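Local atomic coordinates of CD8 alpha antigen (Sus scrofa, PDB entry 5EDX), a protein that probably serves as a homodimeric T-cell co-receptor that engages MHC class I molecules through its immunoglobulin-like domains. Residues Thr31-Leu36 and Tyr92-Leu97; Arg66-Tyr71 and Leu79-Phe84; Glu87-Tyr92 and Ser109-Ala114. All coordinates share one frame; numbering follows the deposited sequence.

Interaction 1: residues Thr31-Leu36 and Tyr92-Leu97; sequences TSCSWL and YFCSFL
In the V-set core, Trp35 presents its six-membered ring to Cys94, half of the disulfide with Cys22. Cys94 SG lies over one face, 3.3 Å from that ring's centroid and only 8° off the normal, a sulfur-aromatic contact. Cys33 stands beside the pair: SG is anti to its own backbone N (chi1 -167°) and packs tightly, 3.2 Å from Cys94 CB. The backbones run antiparallel; Ser34 with Ser95 and Leu36 with Phe93 are hydrogen-bonded pairs, and the Leu36 N to Phe93 O bond (2.7 Å) runs nearly along the C=O axis. On the sheet face that carries Leu36, Phe93 and Ser95, Leu36 CB sits above the Phe93 ring, 3.9 Å from its centroid, a CH-pi contact. Leu36 CD1 touches both Phe93 CE2 and Ser95 CB, each at 3.7 Å. This face packs on Phe104, Pro46 and Leu102 of the second subunit. Toward the loop, Ser32 O is buried without a hydrogen-bonding partner and meets the edge of Phe96 in plane, 3.0 Å from CD1. One water joins Ser32 OG to Leu97 N, another Ser34 OG to Ser95 O. A tryptophan against the intersheet disulfide is the classic core of the immunoglobulin fold.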
loop_
_atom_site.group_PDB
_atom_site.type_symbol
_atom_site.label_atom_id
_atom_site.label_comp_id
_atom_site.label_asym_id
_atom_site.label_seq_id
_atom_site.Cartn_x
_atom_site.Cartn_y
_atom_site.Cartn_z
ATOM N N THR A 31 15.333 4.849 -10.771
ATOM C CA THR A 31 14.171 3.995 -10.534
ATOM C C THR A 31 14.346 3.133 -9.288
ATOM O O THR A 31 15.369 2.478 -9.105
ATOM C CB THR A 31 13.875 3.096 -11.752
ATOM O OG1 THR A 31 13.556 3.927 -12.876
ATOM C CG2 THR A 31 12.703 2.166 -11.477
ATOM N N SER A 32 13.337 3.139 -8.432
ATOM C CA SER A 32 13.386 2.357 -7.212
ATOM C C SER A 32 12.078 1.621 -7.081
ATOM O O SER A 32 11.102 1.945 -7.755
ATOM C CB SER A 32 13.593 3.273 -6.007
ATOM O OG SER A 32 12.453 4.094 -5.806
ATOM N N CYS A 33 12.054 0.625 -6.208
ATOM C CA CYS A 33 10.860 -0.168 -6.016
ATOM C C CYS A 33 10.841 -0.722 -4.597
ATOM O O CYS A 33 11.876 -1.118 -4.065
ATOM C CB CYS A 33 10.845 -1.310 -7.028
ATOM S SG CYS A 33 9.270 -2.159 -7.171
ATOM N N SER A 34 9.668 -0.727 -3.976
ATOM C CA SER A 34 9.519 -1.308 -2.651
ATOM C C SER A 34 8.647 -2.546 -2.742
ATOM O O SER A 34 7.603 -2.522 -3.383
ATOM C CB SER A 34 8.878 -0.305 -1.696
ATOM O OG SER A 34 9.732 0.801 -1.485
ATOM N N TRP A 35 9.081 -3.626 -2.109
ATOM C CA TRP A 35 8.253 -4.821 -2.002
ATOM C C TRP A 35 7.352 -4.711 -0.775
ATOM O O TRP A 35 7.824 -4.417 0.320
ATOM C CB TRP A 35 9.125 -6.072 -1.900
ATOM C CG TRP A 35 9.672 -6.541 -3.213
ATOM C CD1 TRP A 35 10.946 -6.375 -3.680
ATOM C CD2 TRP A 35 8.957 -7.245 -4.231
ATOM N NE1 TRP A 35 11.067 -6.940 -4.931
ATOM C CE2 TRP A 35 9.861 -7.485 -5.289
ATOM C CE3 TRP A 35 7.640 -7.704 -4.352
ATOM C CZ2 TRP A 35 9.487 -8.161 -6.446
ATOM C CZ3 TRP A 35 7.272 -8.377 -5.497
ATOM C CH2 TRP A 35 8.191 -8.598 -6.535
ATOM N N LEU A 36 6.062 -4.948 -0.983
ATOM C CA LEU A 36 5.060 -4.918 0.075
ATOM C C LEU A 36 4.360 -6.267 0.143
ATOM O O LEU A 36 4.374 -7.039 -0.811
ATOM C CB LEU A 36 4.025 -3.826 -0.196
ATOM C CG LEU A 36 4.574 -2.416 -0.422
ATOM C CD1 LEU A 36 3.431 -1.455 -0.756
ATOM C CD2 LEU A 36 5.349 -1.938 0.804
ATOM N N TYR A 92 1.886 -10.438 -2.533
ATOM C CA TYR A 92 3.109 -9.660 -2.652
ATOM C C TYR A 92 2.971 -8.693 -3.817
ATOM O O TYR A 92 2.385 -9.034 -4.845
ATOM C CB TYR A 92 4.308 -10.591 -2.856
ATOM C CG TYR A 92 4.562 -11.485 -1.660
ATOM C CD1 TYR A 92 3.837 -12.662 -1.474
ATOM C CD2 TYR A 92 5.511 -11.143 -0.710
ATOM C CE1 TYR A 92 4.061 -13.474 -0.364
ATOM C CE2 TYR A 92 5.747 -11.954 0.400
ATOM C CZ TYR A 92 5.021 -13.116 0.561
ATOM O OH TYR A 92 5.258 -13.913 1.657
ATOM N N PHE A 93 3.501 -7.484 -3.656
ATOM C CA PHE A 93 3.356 -6.481 -4.706
ATOM C C PHE A 93 4.378 -5.370 -4.556
ATOM O O PHE A 93 4.974 -5.206 -3.494
ATOM C CB PHE A 93 1.914 -5.934 -4.770
ATOM C CG PHE A 93 1.421 -5.301 -3.488
ATOM C CD1 PHE A 93 1.152 -6.074 -2.363
ATOM C CD2 PHE A 93 1.168 -3.935 -3.431
ATOM C CE1 PHE A 93 0.673 -5.486 -1.195
ATOM C CE2 PHE A 93 0.685 -3.339 -2.267
ATOM C CZ PHE A 93 0.436 -4.120 -1.147
ATOM N N CYS A 94 4.593 -4.633 -5.641
ATOM C CA CYS A 94 5.625 -3.610 -5.685
ATOM C C CYS A 94 4.990 -2.237 -5.644
ATOM O O CYS A 94 3.858 -2.060 -6.083
ATOM C CB CYS A 94 6.447 -3.751 -6.964
ATOM S SG CYS A 94 7.360 -5.301 -7.043
ATOM N N SER A 95 5.713 -1.278 -5.127
ATOM C CA SER A 95 5.249 0.090 -5.053
ATOM C C SER A 95 6.327 1.082 -5.513
ATOM O O SER A 95 7.442 0.954 -5.150
ATOM C CB SER A 95 4.884 0.394 -3.628
ATOM O OG SER A 95 4.121 1.502 -3.540
ATOM N N PHE A 96 5.938 2.030 -6.350
ATOM C CA PHE A 96 6.850 2.935 -7.078
ATOM C C PHE A 96 6.269 4.342 -6.937
ATOM O O PHE A 96 5.078 4.529 -7.001
ATOM C CB PHE A 96 7.041 2.499 -8.553
ATOM C CG PHE A 96 7.750 3.480 -9.403
ATOM C CD1 PHE A 96 9.140 3.589 -9.350
ATOM C CD2 PHE A 96 7.063 4.302 -10.248
ATOM C CE1 PHE A 96 9.798 4.505 -10.130
ATOM C CE2 PHE A 96 7.710 5.226 -11.014
ATOM C CZ PHE A 96 9.086 5.339 -10.959
ATOM N N LEU A 97 7.137 5.290 -6.632
ATOM C CA LEU A 97 6.660 6.652 -6.438
ATOM C C LEU A 97 7.179 7.562 -7.543
ATOM O O LEU A 97 8.363 7.552 -7.872
ATOM C CB LEU A 97 7.080 7.172 -5.066
ATOM C CG LEU A 97 6.939 8.671 -4.805
ATOM C CD1 LEU A 97 5.480 9.076 -4.657
ATOM C CD2 LEU A 97 7.734 9.059 -3.570
HETATM O O HOH W 1 9.644 4.319 -5.321
HETATM O O HOH W 2 9.605 2.481 -3.673
#

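Interaction 2: residues Arg66-Tyr71 and Leu79-Phe84; sequences RYISGY and LILHRF
The hairpin of strands 68-73 and 76-81, D and E of the V-type immunoglobulin sandwich, brings Ile68 and Ser69 against Leu81 and Ile80. Ser69 and Ile80 form a hydrogen-bonded antiparallel pair, Ile80 N reaching Ser69 O at 2.8 Å with an almost straight N-H...O angle of 173°. Ile68 with Leu81 and Gly70 with Leu79 are the non-hydrogen-bonded pairs on either side. The core-facing side of the hairpin carries Ile68, Leu79 and Leu81. Ile68 splits its branches between the other two: CG2 meets Leu79 CD1 at 3.8 Å, whereas CG1 lies 4.0 Å from Leu81 CD2, with the Ile68 and Leu81 side chains side by side. Leu79 and Leu81 also touch Tyr92 of the opposing sheet. On the other face, Tyr71 CG stands between the backbone N and the carbonyl carbon (chi1 70°), and the ring leans on Ile80, with Tyr71 CE2 3.8 Å from Ile80 CD1; its hydroxyl bonds Lys19. Beyond the strand ends, Tyr67 O accepts His82 N at 2.8 Å and a bond from a water that also accepts Arg83 N. Farther out, Arg83 CB packs against Tyr67 CD1 and CE1, and a second water bridges Tyr67 OH (2.9 Å) and Arg83 NH1 (3.0 Å).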
loop_
_atom_site.group_PDB
_atom_site.type_symbol
_atom_site.label_atom_id
_atom_site.label_comp_id
_atom_site.label_asym_id
_atom_site.label_seq_id
_atom_site.Cartn_x
_atom_site.Cartn_y
_atom_site.Cartn_z
ATOM N N ARG A 66 17.106 -14.349 5.897
ATOM C CA ARG A 66 17.407 -15.744 5.607
ATOM C C ARG A 66 16.234 -16.379 4.871
ATOM O O ARG A 66 16.412 -17.339 4.127
ATOM C CB ARG A 66 17.687 -16.518 6.902
ATOM C CG ARG A 66 18.950 -16.074 7.630
ATOM C CD ARG A 66 19.058 -16.726 9.000
ATOM N NE ARG A 66 17.926 -16.388 9.858
ATOM C CZ ARG A 66 17.842 -16.706 11.149
ATOM N NH1 ARG A 66 18.829 -17.368 11.737
ATOM N NH2 ARG A 66 16.774 -16.355 11.851
ATOM N N TYR A 67 15.035 -15.837 5.093
ATOM C CA TYR A 67 13.823 -16.373 4.482
ATOM C C TYR A 67 13.276 -15.495 3.361
ATOM O O TYR A 67 12.657 -15.997 2.433
ATOM C CB TYR A 67 12.734 -16.561 5.536
ATOM C CG TYR A 67 13.035 -17.694 6.481
ATOM C CD1 TYR A 67 12.737 -19.006 6.131
ATOM C CD2 TYR A 67 13.627 -17.457 7.713
ATOM C CE1 TYR A 67 13.016 -20.057 6.992
ATOM C CE2 TYR A 67 13.911 -18.503 8.580
ATOM C CZ TYR A 67 13.603 -19.794 8.213
ATOM O OH TYR A 67 13.885 -20.835 9.070
ATOM N N ILE A 68 13.468 -14.186 3.474
ATOM C CA ILE A 68 12.962 -13.254 2.467
ATOM C C ILE A 68 14.049 -12.269 2.074
ATOM O O ILE A 68 14.513 -11.490 2.902
ATOM C CB ILE A 68 11.754 -12.448 2.986
ATOM C CG1 ILE A 68 10.610 -13.391 3.369
ATOM C CG2 ILE A 68 11.310 -11.417 1.934
ATOM C CD1 ILE A 68 9.361 -12.687 3.853
ATOM N N SER A 69 14.467 -12.310 0.812
ATOM C CA SER A 69 15.435 -11.330 0.327
ATOM C C SER A 69 14.987 -10.804 -1.031
ATOM O O SER A 69 13.994 -11.271 -1.588
ATOM C CB SER A 69 16.834 -11.943 0.234
ATOM O OG SER A 69 16.905 -12.897 -0.811
ATOM N N GLY A 70 15.708 -9.827 -1.562
ATOM C CA GLY A 70 15.361 -9.303 -2.867
ATOM C C GLY A 70 16.512 -8.548 -3.483
ATOM O O GLY A 70 17.493 -8.244 -2.803
ATOM N N TYR A 71 16.396 -8.244 -4.772
ATOM C CA TYR A 71 17.468 -7.538 -5.464
ATOM C C TYR A 71 16.977 -6.842 -6.721
ATOM O O TYR A 71 15.901 -7.138 -7.233
ATOM C CB TYR A 71 18.624 -8.493 -5.791
ATOM C CG TYR A 71 18.343 -9.525 -6.865
ATOM C CD1 TYR A 71 18.587 -9.243 -8.208
ATOM C CD2 TYR A 71 17.860 -10.789 -6.540
ATOM C CE1 TYR A 71 18.350 -10.182 -9.193
ATOM C CE2 TYR A 71 17.617 -11.744 -7.528
ATOM C CZ TYR A 71 17.870 -11.428 -8.853
ATOM O OH TYR A 71 17.644 -12.354 -9.848
ATOM N N LEU A 79 11.884 -10.674 -5.592
ATOM C CA LEU A 79 11.728 -11.069 -4.197
ATOM C C LEU A 79 11.862 -12.578 -4.152
ATOM O O LEU A 79 11.270 -13.282 -4.967
ATOM C CB LEU A 79 10.348 -10.670 -3.677
ATOM C CG LEU A 79 10.146 -10.839 -2.171
ATOM C CD1 LEU A 79 10.895 -9.757 -1.414
ATOM C CD2 LEU A 79 8.670 -10.809 -1.816
ATOM N N ILE A 80 12.643 -13.080 -3.203
ATOM C CA ILE A 80 12.829 -14.515 -3.091
ATOM C C ILE A 80 12.358 -14.990 -1.727
ATOM O O ILE A 80 12.843 -14.525 -0.704
ATOM C CB ILE A 80 14.300 -14.915 -3.281
ATOM C CG1 ILE A 80 14.774 -14.574 -4.701
ATOM C CG2 ILE A 80 14.471 -16.406 -3.018
ATOM C CD1 ILE A 80 15.303 -13.174 -4.844
ATOM N N LEU A 81 11.388 -15.896 -1.722
ATOM C CA LEU A 81 10.970 -16.561 -0.497
ATOM C C LEU A 81 11.763 -17.865 -0.478
ATOM O O LEU A 81 11.447 -18.806 -1.206
ATOM C CB LEU A 81 9.468 -16.831 -0.523
ATOM C CG LEU A 81 8.566 -15.657 -0.927
ATOM C CD1 LEU A 81 7.113 -16.103 -1.005
ATOM C CD2 LEU A 81 8.720 -14.478 0.029
ATOM N N HIS A 82 12.814 -17.899 0.334
ATOM C CA HIS A 82 13.821 -18.958 0.245
ATOM C C HIS A 82 13.377 -20.334 0.705
ATOM O O HIS A 82 13.819 -21.350 0.160
ATOM C CB HIS A 82 15.076 -18.545 1.011
ATOM C CG HIS A 82 15.898 -17.521 0.295
ATOM N ND1 HIS A 82 15.823 -16.177 0.578
ATOM C CD2 HIS A 82 16.797 -17.648 -0.708
ATOM C CE1 HIS A 82 16.652 -15.516 -0.215
ATOM N NE2 HIS A 82 17.251 -16.387 -1.006
ATOM N N ARG A 83 12.524 -20.364 1.721
ATOM C CA ARG A 83 12.145 -21.610 2.363
ATOM C C ARG A 83 10.714 -21.421 2.837
ATOM O O ARG A 83 10.460 -21.142 4.010
ATOM C CB ARG A 83 13.082 -21.875 3.549
ATOM C CG ARG A 83 13.441 -23.334 3.771
ATOM C CD ARG A 83 14.590 -23.467 4.772
ATOM N NE ARG A 83 15.881 -23.674 4.121
ATOM C CZ ARG A 83 17.049 -23.675 4.758
ATOM N NH1 ARG A 83 17.095 -23.465 6.069
ATOM N NH2 ARG A 83 18.175 -23.879 4.089
ATOM N N PHE A 84 9.783 -21.570 1.901
ATOM C CA PHE A 84 8.414 -21.088 2.060
ATOM C C PHE A 84 7.773 -21.543 3.368
ATOM O O PHE A 84 7.675 -22.741 3.648
ATOM C CB PHE A 84 7.572 -21.505 0.846
ATOM C CG PHE A 84 6.215 -20.858 0.788
ATOM C CD1 PHE A 84 6.091 -19.507 0.512
ATOM C CD2 PHE A 84 5.065 -21.606 0.978
ATOM C CE1 PHE A 84 4.851 -18.910 0.450
ATOM C CE2 PHE A 84 3.813 -21.010 0.912
ATOM C CZ PHE A 84 3.707 -19.661 0.654
HETATM O O HOH W 3 10.611 -18.033 2.736
HETATM O O HOH W 4 15.053 -23.335 8.216
#

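Interaction 3: residues Glu87-Tyr92 and Ser109-Ala114; sequences EDQGYY and SVFLPA
Phe111 turns its edge toward the face of Tyr91 in an offset edge-to-face pair, the ring centroids 5.6 Å apart and the planes at 69°. Phe111 leads with CE2 and CZ, which meet the CE1, CZ and OH side of Tyr91, with Phe111 CE2 to Tyr91 CE1 at 3.9 Å. Phe111 CG is anti to its carbonyl carbon (chi1 -76°), and the ring has Gly90 N above one face, toward the rim. Tyr91 also packs on Ala43 of the second subunit. Gly90 and Val110 are the hydrogen-bonded antiparallel pair between strands F and G of the V-set hairpin: Gly90 N to Val110 O is 3.0 Å, and Val110 N to Gly90 O is 2.9 Å. Gly90 adopts a positive phi (150°), at which a CB would press on the carbonyl O of Gln89. On the sheet face away from Tyr91, Tyr92 and Val110 cross at about a right angle, with Val110 CG2 3.9 Å from Tyr92 CD1. Tyr92 OH donates to Asp88 O at 2.6 Å, in the carbonyl plane and on a lone pair, a tyrosine corner that pins the turn before the strand; the Asp88 carboxylate forms a salt bridge with Arg85. Extended beyond CG, Gln89 crosses Leu112 at about a right angle, and its CD lies 3.7 Å from Leu112 CD2.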
loop_
_atom_site.group_PDB
_atom_site.type_symbol
_atom_site.label_atom_id
_atom_site.label_comp_id
_atom_site.label_asym_id
_atom_site.label_seq_id
_atom_site.Cartn_x
_atom_site.Cartn_y
_atom_site.Cartn_z
ATOM N N GLU A 87 3.213 -19.133 7.068
ATOM C CA GLU A 87 2.879 -17.733 7.263
ATOM C C GLU A 87 3.395 -16.821 6.134
ATOM O O GLU A 87 3.133 -15.623 6.147
ATOM C CB GLU A 87 3.386 -17.245 8.625
ATOM C CG GLU A 87 4.900 -17.277 8.799
ATOM C CD GLU A 87 5.414 -18.606 9.331
ATOM O OE1 GLU A 87 4.684 -19.622 9.261
ATOM O OE2 GLU A 87 6.563 -18.633 9.820
ATOM N N ASP A 88 4.124 -17.387 5.171
ATOM C CA ASP A 88 4.534 -16.632 3.979
ATOM C C ASP A 88 3.403 -16.552 2.948
ATOM O O ASP A 88 3.501 -15.823 1.963
ATOM C CB ASP A 88 5.776 -17.249 3.317
ATOM C CG ASP A 88 7.062 -16.957 4.076
ATOM O OD1 ASP A 88 7.999 -17.782 3.990
ATOM O OD2 ASP A 88 7.142 -15.911 4.749
ATOM N N GLN A 89 2.330 -17.311 3.157
ATOM C CA GLN A 89 1.193 -17.216 2.250
ATOM C C GLN A 89 0.585 -15.819 2.265
ATOM O O GLN A 89 0.457 -15.198 3.318
ATOM C CB GLN A 89 0.117 -18.218 2.634
ATOM C CG GLN A 89 0.532 -19.655 2.494
ATOM C CD GLN A 89 -0.547 -20.576 3.007
ATOM O OE1 GLN A 89 -0.658 -20.808 4.213
ATOM N NE2 GLN A 89 -1.367 -21.083 2.104
ATOM N N GLY A 90 0.183 -15.336 1.096
ATOM C CA GLY A 90 -0.434 -14.026 1.015
ATOM C C GLY A 90 -0.174 -13.329 -0.303
ATOM O O GLY A 90 0.063 -13.970 -1.329
ATOM N N TYR A 91 -0.210 -12.003 -0.265
ATOM C CA TYR A 91 -0.150 -11.185 -1.471
ATOM C C TYR A 91 1.098 -10.323 -1.472
ATOM O O TYR A 91 1.350 -9.579 -0.528
ATOM C CB TYR A 91 -1.388 -10.295 -1.533
ATOM C CG TYR A 91 -2.657 -11.085 -1.379
ATOM C CD1 TYR A 91 -3.135 -11.859 -2.422
ATOM C CD2 TYR A 91 -3.368 -11.075 -0.181
ATOM C CE1 TYR A 91 -4.293 -12.602 -2.287
ATOM C CE2 TYR A 91 -4.539 -11.817 -0.041
ATOM C CZ TYR A 91 -4.986 -12.575 -1.103
ATOM O OH TYR A 91 -6.140 -13.323 -0.989
ATOM N N TYR A 92 1.886 -10.438 -2.533
ATOM C CA TYR A 92 3.109 -9.660 -2.652
ATOM C C TYR A 92 2.971 -8.693 -3.817
ATOM O O TYR A 92 2.385 -9.034 -4.845
ATOM C CB TYR A 92 4.308 -10.591 -2.856
ATOM C CG TYR A 92 4.562 -11.485 -1.660
ATOM C CD1 TYR A 92 3.837 -12.662 -1.474
ATOM C CD2 TYR A 92 5.511 -11.143 -0.710
ATOM C CE1 TYR A 92 4.061 -13.474 -0.364
ATOM C CE2 TYR A 92 5.747 -11.954 0.400
ATOM C CZ TYR A 92 5.021 -13.116 0.561
ATOM O OH TYR A 92 5.258 -13.913 1.657
ATOM N N SER A 109 -0.193 -13.574 -5.828
ATOM C CA SER A 109 -0.641 -14.388 -4.708
ATOM C C SER A 109 0.217 -15.637 -4.610
ATOM O O SER A 109 0.536 -16.269 -5.618
ATOM C CB SER A 109 -2.122 -14.759 -4.844
ATOM O OG SER A 109 -2.330 -15.629 -5.939
ATOM N N VAL A 110 0.615 -15.975 -3.392
ATOM C CA VAL A 110 1.383 -17.184 -3.160
ATOM C C VAL A 110 0.709 -17.960 -2.033
ATOM O O VAL A 110 0.625 -17.474 -0.909
ATOM C CB VAL A 110 2.837 -16.868 -2.777
ATOM C CG1 VAL A 110 3.665 -18.132 -2.811
ATOM C CG2 VAL A 110 3.420 -15.816 -3.727
ATOM N N PHE A 111 0.210 -19.152 -2.349
ATOM C CA PHE A 111 -0.524 -19.958 -1.374
ATOM C C PHE A 111 -0.124 -21.430 -1.455
ATOM O O PHE A 111 0.304 -21.910 -2.503
ATOM C CB PHE A 111 -2.042 -19.828 -1.594
ATOM C CG PHE A 111 -2.622 -18.533 -1.092
ATOM C CD1 PHE A 111 -3.064 -18.418 0.214
ATOM C CD2 PHE A 111 -2.707 -17.423 -1.922
ATOM C CE1 PHE A 111 -3.591 -17.231 0.690
ATOM C CE2 PHE A 111 -3.233 -16.232 -1.455
ATOM C CZ PHE A 111 -3.676 -16.133 -0.148
ATOM N N LEU A 112 -0.245 -22.123 -0.327
ATOM C CA LEU A 112 -0.098 -23.570 -0.267
ATOM C C LEU A 112 -1.183 -24.229 -1.118
ATOM O O LEU A 112 -2.263 -23.661 -1.314
ATOM C CB LEU A 112 -0.257 -24.032 1.183
ATOM C CG LEU A 112 0.882 -24.484 2.110
ATOM C CD1 LEU A 112 2.256 -24.007 1.690
ATOM C CD2 LEU A 112 0.578 -24.087 3.563
ATOM N N PRO A 113 -0.901 -25.431 -1.637
ATOM C CA PRO A 113 -1.958 -26.203 -2.295
ATOM C C PRO A 113 -3.037 -26.550 -1.277
ATOM O O PRO A 113 -2.713 -26.800 -0.117
ATOM C CB PRO A 113 -1.229 -27.473 -2.749
ATOM C CG PRO A 113 0.210 -27.079 -2.840
ATOM C CD PRO A 113 0.412 -26.092 -1.728
ATOM N N ALA A 114 -4.300 -26.555 -1.694
ATOM C CA ALA A 114 -5.395 -26.856 -0.776
ATOM C C ALA A 114 -5.610 -28.360 -0.624
ATOM O O ALA A 114 -4.757 -29.161 -1.009
ATOM C CB ALA A 114 -6.677 -26.175 -1.233
#

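In the fold
Interactions 1 and 3 share strand 90-98 and meet at Tyr92, though their centres are about 19 Å apart on opposite sides of the chain's centre; both belong to the sheet that faces the second subunit. Interaction 2 lies in the other sheet, its centre about 16 Å from that of interaction 1 and 14 Å from that of interaction 3. Tyr92 spans the sandwich, its CD2 3.4 Å from Leu79 CD2, while Trp35 CZ2 comes within 3.6 Å of Leu79 N. Phe84, just past strand 76-81, joins interactions 2 and 3: its CE2 is 3.5 Å from Leu112 CD1 and its CE1 3.6 Å from Val110 CG1. Along the chain, interaction 2 is nested within the loop closed by interaction 1.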